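Local structure of subtilase cytotoxin, subunit B (Escherichia coli, 3DWQ) at residues C[15-20]-C[33-38]; C[43-48]-C[90-95]; C[75-80]-C[112-117]. The protein forms the pentameric receptor-binding part of an AB5 toxin and binds glycans ending in N-glycolylneuraminic acid, probably directing the catalytic A subunit to target cells. All coordinates share one frame; numbering follows the deposited sequence.

In the fold
Three contacts illustrate how a small B subunit combines pairing within a sheet with the fastening of chain that lies outside it. All reach one antiparallel sheet, and their centres lie about 14 Å (interactions 1 and 2), 17 Å (1 and 3) and 15 Å (2 and 3) apart. Interaction 1 closes before interaction 2 opens, whereas 43-48/90-95 and 75-80/112-117 alternate along the chain. Strand 27-35 of interaction 1 is flanked by strand 41-47 of interaction 2, while strand 14-24 pairs with strand 73-79 of interaction 3. Interactions 1 and 3 both reach the bound N-glycolylneuraminic acid; interactions 1 and 2 both touch the second subunit, so sugar site and pentamer interface share one framework.

Interaction 1 (C[15-20]-C[33-38]); sequences VITQFH and EGKQSA. With NGC (N-glycolyl-alpha-neuraminic acid), chain G.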
loop_
_atom_site.group_PDB
_atom_site.type_symbol
_atom_site.label_atom_id
_atom_site.label_comp_id
_atom_site.label_asym_id
_atom_site.label_seq_id
_atom_site.Cartn_x
_atom_site.Cartn_y
_atom_site.Cartn_z
ATOM N N VAL C 15 16.679 -15.726 5.142
ATOM C CA VAL C 15 15.887 -15.492 3.937
ATOM C C VAL C 15 14.478 -16.012 4.187
ATOM O O VAL C 15 14.296 -17.193 4.492
ATOM C CB VAL C 15 16.498 -16.174 2.683
ATOM C CG1 VAL C 15 15.575 -16.009 1.471
ATOM C CG2 VAL C 15 17.873 -15.604 2.380
ATOM N N ILE C 16 13.492 -15.123 4.078
ATOM C CA ILE C 16 12.086 -15.499 4.226
ATOM C C ILE C 16 11.665 -16.331 3.017
ATOM O O ILE C 16 11.683 -15.848 1.884
ATOM C CB ILE C 16 11.159 -14.265 4.392
ATOM C CG1 ILE C 16 11.577 -13.446 5.618
ATOM C CG2 ILE C 16 9.693 -14.701 4.498
ATOM C CD1 ILE C 16 10.970 -12.044 5.679
ATOM N N THR C 17 11.293 -17.580 3.281
ATOM C CA THR C 17 11.034 -18.570 2.234
ATOM C C THR C 17 9.566 -18.985 2.151
ATOM O O THR C 17 9.086 -19.370 1.080
ATOM C CB THR C 17 11.901 -19.832 2.440
ATOM O OG1 THR C 17 11.750 -20.301 3.785
ATOM C CG2 THR C 17 13.378 -19.524 2.181
ATOM N N GLN C 18 8.860 -18.909 3.278
ATOM C CA GLN C 18 7.445 -19.284 3.335
ATOM C C GLN C 18 6.589 -18.165 3.914
ATOM O O GLN C 18 7.030 -17.418 4.791
ATOM C CB GLN C 18 7.239 -20.569 4.149
ATOM C CG GLN C 18 7.960 -21.820 3.617
ATOM C CD GLN C 18 7.524 -22.227 2.215
ATOM O OE1 GLN C 18 6.330 -22.387 1.928
ATOM N NE2 GLN C 18 8.502 -22.407 1.333
ATOM N N PHE C 19 5.361 -18.065 3.415
ATOM C CA PHE C 19 4.425 -17.036 3.847
ATOM C C PHE C 19 3.025 -17.630 3.989
ATOM O O PHE C 19 2.543 -18.326 3.094
ATOM C CB PHE C 19 4.420 -15.880 2.840
ATOM C CG PHE C 19 4.250 -14.521 3.468
ATOM C CD1 PHE C 19 5.348 -13.690 3.656
ATOM C CD2 PHE C 19 2.994 -14.069 3.859
ATOM C CE1 PHE C 19 5.199 -12.430 4.230
ATOM C CE2 PHE C 19 2.835 -12.812 4.436
ATOM C CZ PHE C 19 3.940 -11.991 4.622
ATOM N N HIS C 20 2.386 -17.365 5.124
ATOM C CA HIS C 20 1.012 -17.805 5.377
ATOM C C HIS C 20 0.212 -16.684 6.018
ATOM O O HIS C 20 0.733 -15.914 6.819
ATOM C CB HIS C 20 0.987 -19.064 6.262
ATOM C CG HIS C 20 -0.360 -19.382 6.848
ATOM N ND1 HIS C 20 -0.631 -19.265 8.195
ATOM C CD2 HIS C 20 -1.507 -19.813 6.273
ATOM C CE1 HIS C 20 -1.886 -19.610 8.423
ATOM N NE2 HIS C 20 -2.441 -19.948 7.273
ATOM N N GLU C 33 8.211 -18.123 7.509
ATOM C CA GLU C 33 9.303 -19.041 7.779
ATOM C C GLU C 33 10.512 -18.589 6.975
ATOM O O GLU C 33 10.389 -18.182 5.817
ATOM C CB GLU C 33 8.913 -20.480 7.436
ATOM C CG GLU C 33 9.863 -21.554 7.975
ATOM C CD GLU C 33 10.889 -22.010 6.952
ATOM O OE1 GLU C 33 10.549 -22.098 5.753
ATOM O OE2 GLU C 33 12.041 -22.290 7.345
ATOM N N GLY C 34 11.675 -18.643 7.609
ATOM C CA GLY C 34 12.918 -18.299 6.952
ATOM C C GLY C 34 14.010 -19.309 7.219
ATOM O O GLY C 34 13.956 -20.049 8.201
ATOM N N LYS C 35 15.003 -19.332 6.335
ATOM C CA LYS C 35 16.143 -20.229 6.468
ATOM C C LYS C 35 17.436 -19.430 6.569
ATOM O O LYS C 35 17.640 -18.459 5.836
ATOM C CB LYS C 35 16.229 -21.186 5.273
ATOM C CG LYS C 35 15.012 -22.072 5.056
ATOM C CD LYS C 35 15.137 -23.410 5.773
ATOM C CE LYS C 35 14.044 -24.359 5.318
ATOM N NZ LYS C 35 13.941 -25.556 6.192
ATOM N N GLN C 36 18.305 -19.845 7.482
ATOM C CA GLN C 36 19.660 -19.313 7.548
ATOM C C GLN C 36 20.564 -20.079 6.579
ATOM O O GLN C 36 20.118 -21.035 5.933
ATOM C CB GLN C 36 20.189 -19.361 8.982
ATOM C CG GLN C 36 19.585 -18.291 9.881
ATOM C CD GLN C 36 19.891 -18.499 11.350
ATOM O OE1 GLN C 36 19.858 -19.621 11.851
ATOM N NE2 GLN C 36 20.178 -17.408 12.054
ATOM N N SER C 37 21.824 -19.650 6.477
ATOM C CA SER C 37 22.797 -20.201 5.525
ATOM C C SER C 37 22.918 -21.724 5.559
ATOM O O SER C 37 23.043 -22.363 4.513
ATOM C CB SER C 37 24.178 -19.591 5.767
ATOM O OG SER C 37 24.133 -18.178 5.720
ATOM N N ALA C 38 22.883 -22.287 6.766
ATOM C CA ALA C 38 23.069 -23.722 6.982
ATOM C C ALA C 38 21.770 -24.517 6.834
ATOM O O ALA C 38 21.786 -25.749 6.837
ATOM C CB ALA C 38 23.684 -23.963 8.347
HETATM O O9 NGC G . 21.457 -20.077 14.144
HETATM C C9 NGC G . 20.509 -19.866 15.199
HETATM C C8 NGC G . 20.647 -18.461 15.789
HETATM O O8 NGC G . 21.131 -17.570 14.774
HETATM C C7 NGC G . 21.586 -18.491 17.002
HETATM O O7 NGC G . 20.992 -19.212 18.086
HETATM C C6 NGC G . 22.117 -17.141 17.513
HETATM O O6 NGC G . 22.976 -16.578 16.498
HETATM C C2 NGC G . 22.809 -15.169 16.436
HETATM C C1 NGC G . 22.304 -14.533 15.179
HETATM O O1B NGC G . 21.944 -15.255 14.227
HETATM O O1A NGC G . 22.241 -13.283 15.146
HETATM C C3 NGC G . 22.994 -14.349 17.708
HETATM C C4 NGC G . 21.950 -14.903 18.683
HETATM O O4 NGC G . 21.105 -13.855 19.160
HETATM C C5 NGC G . 21.148 -16.024 17.974
HETATM N N5 NGC G . 20.016 -16.468 18.802
HETATM C C10 NGC G . 19.980 -17.036 20.010
HETATM O O10 NGC G . 20.964 -17.320 20.678
HETATM C C11 NGC G . 18.587 -17.322 20.497
HETATM O O11 NGC G . 17.593 -16.649 19.714
#
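E33 lies opposite two residues at once, T17 and Q18, which makes a classic beta bulge in the antiparallel hairpin of strands 14-24 and 27-35. The tight part centres on E33 O, which accepts three hydrogen bonds: from T17 N (2.8 Å, in the carbonyl plane), from Q18 N, and from T17 OG1, 3.2 Å away above that plane. T17 can reach it because its hydroxyl lies between backbone N and carbonyl carbon (chi1 51°). Beside the bulge, Q18 and E33 run side by side, with Q18 CB 3.7 Å from E33 CB. With no side chain at G34 the backbones can come close, G34 CA lying 4.0 Å from I16 CA.

Toward the outer end the side chains are looser, though V15 and K35 still exchange two backbone hydrogen bonds. The side chain of K35 leads away to S41, which E33 OE2 also meets. Past the strand, Q36 grips the sialic acid: its NE2 donates to NGC O8 (2.9 Å) and its OE1 accepts from NGC O9 (2.8 Å).

I16 packs on F67 and Y68 of helix 57-70, G34 bonds to I42 of strand 41-47, and Q18 OE1 meets T102 of the second subunit.

Interaction 2 (C[43-48]-C[90-95]); sequences SACSMK and KALTSN
T93 turns its OG1 anti to its own backbone N (chi1 -178°), which leaves CG2 between N and carbonyl carbon and aims the methyl at strand 41-47; N95, with CG anti to its carbonyl carbon (chi1 -61°), points its ND2 at the main chain of the same strand. The T93 methyl makes the apolar part of the contact. Its CG2 lies 3.6 Å from C45 SG and 3.8 Å from S43 CB, so one methyl touches both sequence neighbours of A44. L92 CB lies 4.2 Å from C45 SG, a looser apolar contact.

N95 supplies the polar part with two groups. Its side-chain ND2 donates to S43 O at 3.0 Å, nearly along the C=O axis and within 7° of the amide plane, while its main-chain O accepts from C45 N at 2.9 Å. The first bond fixes the rotation of the amide; the two together bracket A44, whose CA comes 3.6 Å from N95 O. An ST turn shapes the loop from within, N95 N donating to T93 OG1 at 3.0 Å, so the hydroxyl that stays out of the strand's bonding presets the residue that enters it. At the other end a water joins S43 OG to L92 O, the first carbonyl beyond helix 86-91.

C45 packs on C31 of strand 27-35, with which it forms a disulfide in a structure of this protein, and L92 reaches H20 of strand 14-24. S43 packs on F110 of the second subunit.

The chemistry divides the work: a methyl and a sulfur fill the buried part, while one asparagine uses both side chain and backbone to bond S43 and C45, fastening the turn after helix 86-91 onto the sheet, and backbone bonding to C45 continues from N95 to L97 of strand 96-102.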
loop_
_atom_site.group_PDB
_atom_site.type_symbol
_atom_site.label_atom_id
_atom_site.label_comp_id
_atom_site.label_asym_id
_atom_site.label_seq_id
_atom_site.Cartn_x
_atom_site.Cartn_y
_atom_site.Cartn_z
ATOM N N SER C 43 10.401 -19.688 12.574
ATOM C CA SER C 43 9.033 -19.257 12.311
ATOM C C SER C 43 8.645 -18.176 13.308
ATOM O O SER C 43 9.079 -18.206 14.460
ATOM C CB SER C 43 8.053 -20.430 12.418
ATOM O OG SER C 43 8.272 -21.386 11.396
ATOM N N ALA C 44 7.839 -17.220 12.854
ATOM C CA ALA C 44 7.294 -16.171 13.712
ATOM C C ALA C 44 5.978 -15.640 13.142
ATOM O O ALA C 44 5.844 -15.475 11.928
ATOM C CB ALA C 44 8.303 -15.039 13.887
ATOM N N CYS C 45 5.013 -15.389 14.024
ATOM C CA CYS C 45 3.701 -14.871 13.624
ATOM C C CYS C 45 3.423 -13.489 14.210
ATOM O O CYS C 45 3.808 -13.193 15.341
ATOM C CB CYS C 45 2.583 -15.826 14.049
ATOM S SG CYS C 45 2.754 -17.519 13.458
ATOM N N SER C 46 2.749 -12.652 13.425
ATOM C CA SER C 46 2.259 -11.362 13.892
ATOM C C SER C 46 0.734 -11.343 13.777
ATOM O O SER C 46 0.176 -11.800 12.777
ATOM C CB SER C 46 2.889 -10.224 13.085
ATOM O OG SER C 46 2.362 -8.961 13.457
ATOM N N MET C 47 0.070 -10.826 14.808
ATOM C CA MET C 47 -1.388 -10.847 14.887
ATOM C C MET C 47 -1.937 -9.472 15.264
ATOM O O MET C 47 -1.513 -8.878 16.258
ATOM C CB MET C 47 -1.833 -11.900 15.905
ATOM C CG MET C 47 -3.302 -12.294 15.851
ATOM S SD MET C 47 -3.706 -13.516 17.120
ATOM C CE MET C 47 -2.680 -14.907 16.633
ATOM N N LYS C 48 -2.881 -8.979 14.462
ATOM C CA LYS C 48 -3.477 -7.654 14.652
ATOM C C LYS C 48 -4.216 -7.556 15.985
ATOM O O LYS C 48 -4.980 -8.452 16.344
ATOM C CB LYS C 48 -4.425 -7.329 13.495
ATOM C CG LYS C 48 -4.819 -5.859 13.372
ATOM C CD LYS C 48 -5.762 -5.658 12.194
ATOM C CE LYS C 48 -6.221 -4.214 12.056
ATOM N NZ LYS C 48 -7.166 -4.062 10.909
ATOM N N LYS C 90 1.161 -25.863 17.435
ATOM C CA LYS C 90 1.542 -27.120 16.790
ATOM C C LYS C 90 1.681 -26.991 15.271
ATOM O O LYS C 90 2.640 -27.501 14.684
ATOM C CB LYS C 90 0.520 -28.210 17.130
ATOM C CG LYS C 90 1.022 -29.636 16.946
ATOM C CD LYS C 90 -0.022 -30.649 17.390
ATOM C CE LYS C 90 0.495 -32.084 17.276
ATOM N NZ LYS C 90 0.857 -32.455 15.873
ATOM N N ALA C 91 0.718 -26.315 14.645
ATOM C CA ALA C 91 0.722 -26.122 13.195
ATOM C C ALA C 91 1.739 -25.073 12.758
ATOM O O ALA C 91 2.352 -25.195 11.696
ATOM C CB ALA C 91 -0.665 -25.741 12.712
ATOM N N LEU C 92 1.904 -24.045 13.587
ATOM C CA LEU C 92 2.756 -22.906 13.268
ATOM C C LEU C 92 3.848 -22.713 14.323
ATOM O O LEU C 92 4.862 -23.414 14.303
ATOM C CB LEU C 92 1.908 -21.635 13.105
ATOM C CG LEU C 92 0.911 -21.594 11.939
ATOM C CD1 LEU C 92 -0.226 -20.610 12.222
ATOM C CD2 LEU C 92 1.606 -21.256 10.632
ATOM N N THR C 93 3.636 -21.768 15.239
ATOM C CA THR C 93 4.639 -21.419 16.246
ATOM C C THR C 93 4.049 -20.600 17.394
ATOM O O THR C 93 2.962 -20.038 17.271
ATOM C CB THR C 93 5.851 -20.654 15.619
ATOM O OG1 THR C 93 6.824 -20.383 16.630
ATOM C CG2 THR C 93 5.420 -19.340 14.986
ATOM N N SER C 94 4.779 -20.549 18.507
ATOM C CA SER C 94 4.445 -19.682 19.638
ATOM C C SER C 94 5.181 -18.349 19.531
ATOM O O SER C 94 4.882 -17.403 20.271
ATOM C CB SER C 94 4.804 -20.362 20.962
ATOM O OG SER C 94 6.193 -20.280 21.221
ATOM N N ASN C 95 6.147 -18.287 18.612
ATOM C CA ASN C 95 6.928 -17.074 18.382
ATOM C C ASN C 95 6.101 -15.947 17.779
ATOM O O ASN C 95 5.392 -16.140 16.788
ATOM C CB ASN C 95 8.137 -17.355 17.481
ATOM C CG ASN C 95 9.106 -18.364 18.081
ATOM O OD1 ASN C 95 9.120 -18.598 19.289
ATOM N ND2 ASN C 95 9.926 -18.964 17.228
HETATM O O HOH W 1 6.070 -23.078 11.671
#

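Interaction 3 (C[75-80]-C[112-117]); sequences RIYYEP and PDRKKN. With NGC (N-glycolyl-alpha-neuraminic acid), chain G.
This is a buried contact in which strand 73-79 is bound by the irregular chain after strand 96-102, through hydrogen bonds and two salt bridges. Y77 and P112 mark one end. The phenol OH of Y77 donates to P112 O in a short bond (2.5 Å), lying in the carbonyl plane, and P112 O itself sits at the edge of the ring. R114 CB touches the same edge, 3.5 Å from Y77 CD1, while R75 CG lies over one face, toward the rim.

Next to this bond, toward D113, the contact is hydrated. P112 O also takes a weak bond from R75 NH1, which pairs with D113 OD1 across 3.5 Å; two waters also join the groups, one through NH1 and one through NH2. S12 takes R75 NE.

At the other end, R114 has its CG anti to backbone N (chi1 -175°) and runs extended to NE, which carries the guanidinium along the strand. Its NE gives to Y78 O at 2.9 Å, standing above that carbonyl plane, and its NH2 meets E79 OE2 at 3.0 Å in a salt bridge whose hydrogen bond is weak. The carboxylate comes at the edge of the guanidinium, with the two planes 55° apart. R7 is a second cation on E79 OE2, W53 holds E79 OE1, and R114 NH1 reaches T3 O.

Sugar recognition lies close by: Y78 OH is hydrogen-bonded to NGC O11, the glycolyl hydroxyl, at 2.8 Å, a bond that involves the oxygen by which this sialic acid differs from N-acetylneuraminic acid.

Chemically, two arginines pin the loop to the strand from different ends, one through a main-chain carbonyl and a carboxylate, the other through a looser, hydrated pair that would probably offset part of the negative charge of D113.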
loop_
_atom_site.group_PDB
_atom_site.type_symbol
_atom_site.label_atom_id
_atom_site.label_comp_id
_atom_site.label_asym_id
_atom_site.label_seq_id
_atom_site.Cartn_x
_atom_site.Cartn_y
_atom_site.Cartn_z
ATOM N N ARG C 75 17.266 -9.891 9.433
ATOM C CA ARG C 75 17.205 -10.302 10.827
ATOM C C ARG C 75 15.753 -10.433 11.260
ATOM O O ARG C 75 14.966 -9.488 11.122
ATOM C CB ARG C 75 17.940 -9.305 11.726
ATOM C CG ARG C 75 17.932 -9.684 13.206
ATOM C CD ARG C 75 18.871 -8.811 14.001
ATOM N NE ARG C 75 20.270 -9.199 13.838
ATOM C CZ ARG C 75 21.299 -8.523 14.347
ATOM N NH1 ARG C 75 21.093 -7.415 15.051
ATOM N NH2 ARG C 75 22.537 -8.954 14.147
ATOM N N ILE C 76 15.404 -11.612 11.766
ATOM C CA ILE C 76 14.100 -11.828 12.370
ATOM C C ILE C 76 14.220 -11.717 13.891
ATOM O O ILE C 76 14.936 -12.491 14.532
ATOM C CB ILE C 76 13.454 -13.178 11.925
ATOM C CG1 ILE C 76 12.706 -13.012 10.597
ATOM C CG2 ILE C 76 12.434 -13.671 12.945
ATOM C CD1 ILE C 76 13.566 -13.021 9.355
ATOM N N TYR C 77 13.539 -10.721 14.451
ATOM C CA TYR C 77 13.414 -10.582 15.894
ATOM C C TYR C 77 12.116 -11.261 16.294
ATOM O O TYR C 77 11.083 -11.067 15.645
ATOM C CB TYR C 77 13.338 -9.115 16.304
ATOM C CG TYR C 77 14.537 -8.245 15.992
ATOM C CD1 TYR C 77 15.451 -7.910 16.990
ATOM C CD2 TYR C 77 14.727 -7.710 14.717
ATOM C CE1 TYR C 77 16.536 -7.080 16.722
ATOM C CE2 TYR C 77 15.807 -6.887 14.436
ATOM C CZ TYR C 77 16.706 -6.572 15.443
ATOM O OH TYR C 77 17.776 -5.755 15.164
ATOM N N TYR C 78 12.170 -12.055 17.361
ATOM C CA TYR C 78 11.019 -12.837 17.801
ATOM C C TYR C 78 10.939 -12.953 19.326
ATOM O O TYR C 78 11.940 -12.788 20.026
ATOM C CB TYR C 78 11.022 -14.233 17.138
ATOM C CG TYR C 78 12.100 -15.168 17.648
ATOM C CD1 TYR C 78 11.820 -16.114 18.636
ATOM C CD2 TYR C 78 13.404 -15.102 17.150
ATOM C CE1 TYR C 78 12.809 -16.968 19.116
ATOM C CE2 TYR C 78 14.398 -15.951 17.625
ATOM C CZ TYR C 78 14.094 -16.881 18.606
ATOM O OH TYR C 78 15.074 -17.723 19.078
ATOM N N GLU C 79 9.736 -13.223 19.826
ATOM C CA GLU C 79 9.522 -13.524 21.238
ATOM C C GLU C 79 8.784 -14.856 21.356
ATOM O O GLU C 79 7.634 -14.962 20.925
ATOM C CB GLU C 79 8.733 -12.407 21.926
ATOM C CG GLU C 79 8.714 -12.508 23.447
ATOM C CD GLU C 79 8.111 -11.289 24.119
ATOM O OE1 GLU C 79 6.881 -11.105 24.045
ATOM O OE2 GLU C 79 8.869 -10.514 24.734
ATOM N N PRO C 80 9.454 -15.887 21.912
ATOM C CA PRO C 80 8.806 -17.189 22.090
ATOM C C PRO C 80 7.729 -17.184 23.175
ATOM O O PRO C 80 7.747 -16.330 24.063
ATOM C CB PRO C 80 9.963 -18.109 22.493
ATOM C CG PRO C 80 10.977 -17.207 23.092
ATOM C CD PRO C 80 10.854 -15.895 22.376
ATOM N N PRO C 112 19.329 -2.978 16.785
ATOM C CA PRO C 112 19.694 -3.550 18.077
ATOM C C PRO C 112 19.858 -5.070 18.057
ATOM O O PRO C 112 19.376 -5.752 17.145
ATOM C CB PRO C 112 18.505 -3.172 18.968
ATOM C CG PRO C 112 17.348 -3.153 18.035
ATOM C CD PRO C 112 17.895 -2.627 16.729
ATOM N N ASP C 113 20.554 -5.585 19.064
ATOM C CA ASP C 113 20.564 -7.009 19.326
ATOM C C ASP C 113 19.333 -7.325 20.160
ATOM O O ASP C 113 18.932 -6.523 21.005
ATOM C CB ASP C 113 21.831 -7.410 20.084
ATOM C CG ASP C 113 23.096 -7.284 19.242
ATOM O OD1 ASP C 113 23.016 -7.265 17.995
ATOM O OD2 ASP C 113 24.186 -7.212 19.839
ATOM N N ARG C 114 18.706 -8.465 19.896
ATOM C CA ARG C 114 17.716 -9.015 20.817
ATOM C C ARG C 114 18.308 -10.312 21.346
ATOM O O ARG C 114 18.197 -11.368 20.721
ATOM C CB ARG C 114 16.359 -9.239 20.144
ATOM C CG ARG C 114 15.277 -9.708 21.108
ATOM C CD ARG C 114 13.944 -9.903 20.408
ATOM N NE ARG C 114 12.921 -10.430 21.310
ATOM C CZ ARG C 114 12.211 -9.696 22.164
ATOM N NH1 ARG C 114 12.402 -8.384 22.249
ATOM N NH2 ARG C 114 11.305 -10.277 22.938
ATOM N N LYS C 115 18.946 -10.207 22.507
ATOM C CA LYS C 115 19.875 -11.216 22.974
ATOM C C LYS C 115 19.869 -11.283 24.492
ATOM O O LYS C 115 19.941 -10.252 25.157
ATOM C CB LYS C 115 21.278 -10.831 22.499
ATOM C CG LYS C 115 22.244 -11.972 22.301
ATOM C CD LYS C 115 23.570 -11.436 21.788
ATOM C CE LYS C 115 24.464 -12.558 21.296
ATOM N NZ LYS C 115 25.778 -12.042 20.825
ATOM N N LYS C 116 19.785 -12.493 25.039
ATOM C CA LYS C 116 20.060 -12.692 26.458
ATOM C C LYS C 116 21.538 -12.411 26.690
ATOM O O LYS C 116 22.382 -12.800 25.878
ATOM C CB LYS C 116 19.744 -14.124 26.894
ATOM C CG LYS C 116 18.268 -14.432 27.053
ATOM C CD LYS C 116 18.044 -15.700 27.872
ATOM C CE LYS C 116 18.369 -16.958 27.086
ATOM N NZ LYS C 116 17.978 -18.185 27.837
ATOM N N ASN C 117 21.847 -11.720 27.783
ATOM C CA ASN C 117 23.235 -11.525 28.189
ATOM C C ASN C 117 23.851 -12.863 28.585
ATOM O O ASN C 117 23.131 -13.826 28.845
ATOM C CB ASN C 117 23.332 -10.517 29.341
ATOM C CG ASN C 117 23.106 -9.082 28.889
ATOM O OD1 ASN C 117 22.335 -8.341 29.499
ATOM N ND2 ASN C 117 23.781 -8.684 27.819
HETATM O O9 NGC G . 21.457 -20.077 14.144
HETATM C C9 NGC G . 20.509 -19.866 15.199
HETATM C C8 NGC G . 20.647 -18.461 15.789
HETATM O O8 NGC G . 21.131 -17.570 14.774
HETATM C C7 NGC G . 21.586 -18.491 17.002
HETATM O O7 NGC G . 20.992 -19.212 18.086
HETATM C C6 NGC G . 22.117 -17.141 17.513
HETATM O O6 NGC G . 22.976 -16.578 16.498
HETATM C C2 NGC G . 22.809 -15.169 16.436
HETATM C C1 NGC G . 22.304 -14.533 15.179
HETATM O O1B NGC G . 21.944 -15.255 14.227
HETATM O O1A NGC G . 22.241 -13.283 15.146
HETATM C C3 NGC G . 22.994 -14.349 17.708
HETATM C C4 NGC G . 21.950 -14.903 18.683
HETATM O O4 NGC G . 21.105 -13.855 19.160
HETATM C C5 NGC G . 21.148 -16.024 17.974
HETATM N N5 NGC G . 20.016 -16.468 18.802
HETATM C C10 NGC G . 19.980 -17.036 20.010
HETATM O O10 NGC G . 20.964 -17.320 20.678
HETATM C C11 NGC G . 18.587 -17.322 20.497
HETATM O O11 NGC G . 17.593 -16.649 19.714
HETATM O O HOH W 2 23.103 -5.273 16.098
HETATM O O HOH W 3 24.731 -8.305 16.196
#